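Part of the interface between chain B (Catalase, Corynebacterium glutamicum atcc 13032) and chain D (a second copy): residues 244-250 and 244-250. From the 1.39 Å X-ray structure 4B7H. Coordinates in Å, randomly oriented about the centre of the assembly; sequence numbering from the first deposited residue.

Chain B, residues 244-250: AAKVAGE
Chain D 244-250: AAKVAGE

Two copies of the same helical segment, residues 244-250 of chains B and D, cross backbone against backbone. Each belongs to a helix that begins earlier in its chain; in both, phi/psi stays near -60/-40 from Ala244(B) and Ala244(D) through Ala248(B) and Ala248(D), then shifts to about -80/-30 at Gly249(B) and Gly249(D) and -78/-43 at Glu250(B) and Glu250(D). The axes approach to 6.8 Å, and their N-to-C directions make an angle of 124°, oblique but closer to antiparallel than parallel. The register is symmetric: Gly249(B) CA lies 3.6 Å from Gly249(D) CA.

The glycine pair permits that spacing. Gly249(B) and Gly249(D) each have 56 Å² covered by the other stretch, out of 206 Å² buried in total. A CB on Gly249(B) would point toward chain D and sit 2.3 Å from Ala245(D) O and 2.9 Å from Gly249(D) N; the equivalent position on Gly249(D) would clash equally with chain B. Without a side chain, Gly249(D) CA comes to 3.5 Å from Gly249(B) N.

One turn earlier, Ala245(B) and Ala245(D) direct CA-to-CB toward the partner, and their small methyls pack with Ala245(B) CB 3.9 Å from Gly249(D) O and Ala245(D) CB 3.8 Å from Gly249(B) O. No conventional hydrogen bond crosses. Instead, Gly249(D) CA meets Ala245(B) O at 3.4 Å in a CA-H...O contact, with 129° at the hydrogen; the reciprocal contact, Gly249(B) CA to Ala245(D) O, is also 3.4 Å, at 131°. Each carbonyl also accepts its own helix's bond, Gly249(B) N to Ala245(B) O at 3.3 Å and Gly249(D) N to Ala245(D) O at 3.2 Å.

Ala248(B) and Ala248(D) point sideways, adding modest cover. In both chains Lys246 (chi1-chi4 t, t, t, p), Val247 (t) and Glu250 (m, t, chi3 near -15°) direct CA-to-CB away, leaving the crossing to small residues. Lys246(B) NZ forms a salt bridge with Glu250(B) OE2 at 3.5 Å. The rule is compact: glycine at the crossing, alanine four residues before it.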

# COMPACT_ATOMS: atom_id res chain seq x y z
N ALA B 244 11.21 2.26 -37.48
CA ALA B 244 10.91 2.29 -36.05
C ALA B 244 10.40 0.94 -35.56
O ALA B 244 10.74 0.49 -34.46
CB ALA B 244 9.90 3.38 -35.77
N ALA B 245 9.56 0.30 -36.37
CA ALA B 245 9.01 -1.01 -36.05
C ALA B 245 10.08 -2.11 -36.07
O ALA B 245 10.10 -2.98 -35.20
CB ALA B 245 7.86 -1.35 -36.98
N LYS B 246 10.95 -2.06 -37.07
CA LYS B 246 12.07 -3.01 -37.14
C LYS B 246 12.94 -2.89 -35.90
O LYS B 246 13.30 -3.90 -35.28
CB LYS B 246 12.90 -2.76 -38.40
CG LYS B 246 14.05 -3.74 -38.58
CD LYS B 246 14.66 -3.63 -39.97
CE LYS B 246 16.02 -4.34 -40.06
NZ LYS B 246 15.92 -5.80 -40.32
N VAL B 247 13.27 -1.67 -35.50
CA VAL B 247 14.08 -1.46 -34.31
C VAL B 247 13.35 -1.95 -33.05
O VAL B 247 13.97 -2.50 -32.14
CB VAL B 247 14.51 0.00 -34.17
CG1 VAL B 247 15.15 0.26 -32.81
CG2 VAL B 247 15.48 0.36 -35.30
N ALA B 248 12.03 -1.78 -33.01
CA ALA B 248 11.24 -2.24 -31.86
C ALA B 248 11.42 -3.74 -31.63
O ALA B 248 11.45 -4.20 -30.47
CB ALA B 248 9.77 -1.89 -32.04
N GLY B 249 11.53 -4.51 -32.71
CA GLY B 249 11.71 -5.95 -32.60
C GLY B 249 13.15 -6.36 -32.33
O GLY B 249 13.41 -7.40 -31.73
N GLU B 250 14.09 -5.54 -32.80
CA GLU B 250 15.51 -5.81 -32.60
C GLU B 250 15.97 -5.45 -31.18
O GLU B 250 16.74 -6.18 -30.56
CB GLU B 250 16.36 -5.04 -33.61
CG GLU B 250 16.21 -5.50 -35.06
CD GLU B 250 16.99 -4.62 -36.02
OE1 GLU B 250 17.36 -3.48 -35.64
OE2 GLU B 250 17.24 -5.07 -37.16
N ALA D 244 10.53 -14.65 -34.83
CA ALA D 244 10.01 -14.19 -33.54
C ALA D 244 10.34 -12.72 -33.27
O ALA D 244 9.50 -11.98 -32.76
CB ALA D 244 10.54 -15.07 -32.43
N ALA D 245 11.55 -12.29 -33.62
CA ALA D 245 11.93 -10.89 -33.43
C ALA D 245 11.16 -9.98 -34.39
O ALA D 245 10.73 -8.89 -34.00
CB ALA D 245 13.43 -10.71 -33.59
N LYS D 246 10.97 -10.42 -35.64
CA LYS D 246 10.19 -9.63 -36.60
C LYS D 246 8.77 -9.42 -36.07
O LYS D 246 8.24 -8.30 -36.12
CB LYS D 246 10.16 -10.30 -37.97
CG LYS D 246 9.46 -9.46 -39.03
CD LYS D 246 9.69 -10.00 -40.43
CE LYS D 246 9.15 -9.04 -41.50
NZ LYS D 246 9.99 -7.81 -41.64
N VAL D 247 8.18 -10.49 -35.55
CA VAL D 247 6.83 -10.40 -34.99
C VAL D 247 6.81 -9.49 -33.76
O VAL D 247 5.85 -8.73 -33.57
CB VAL D 247 6.27 -11.80 -34.64
CG1 VAL D 247 4.98 -11.69 -33.82
CG2 VAL D 247 6.05 -12.61 -35.91
N ALA D 248 7.86 -9.53 -32.95
CA ALA D 248 7.94 -8.66 -31.77
C ALA D 248 7.80 -7.17 -32.14
O ALA D 248 7.19 -6.40 -31.40
CB ALA D 248 9.24 -8.90 -31.01
N GLY D 249 8.37 -6.79 -33.28
CA GLY D 249 8.31 -5.41 -33.74
C GLY D 249 7.00 -5.06 -34.41
O GLY D 249 6.55 -3.91 -34.36
N GLU D 250 6.38 -6.05 -35.06
CA GLU D 250 5.11 -5.85 -35.75
C GLU D 250 3.93 -5.82 -34.79
O GLU D 250 3.01 -5.01 -34.93
CB GLU D 250 4.87 -6.96 -36.78
CG GLU D 250 5.76 -6.89 -38.02
CD GLU D 250 5.70 -8.17 -38.84
OE1 GLU D 250 5.16 -9.18 -38.33
OE2 GLU D 250 6.19 -8.16 -39.98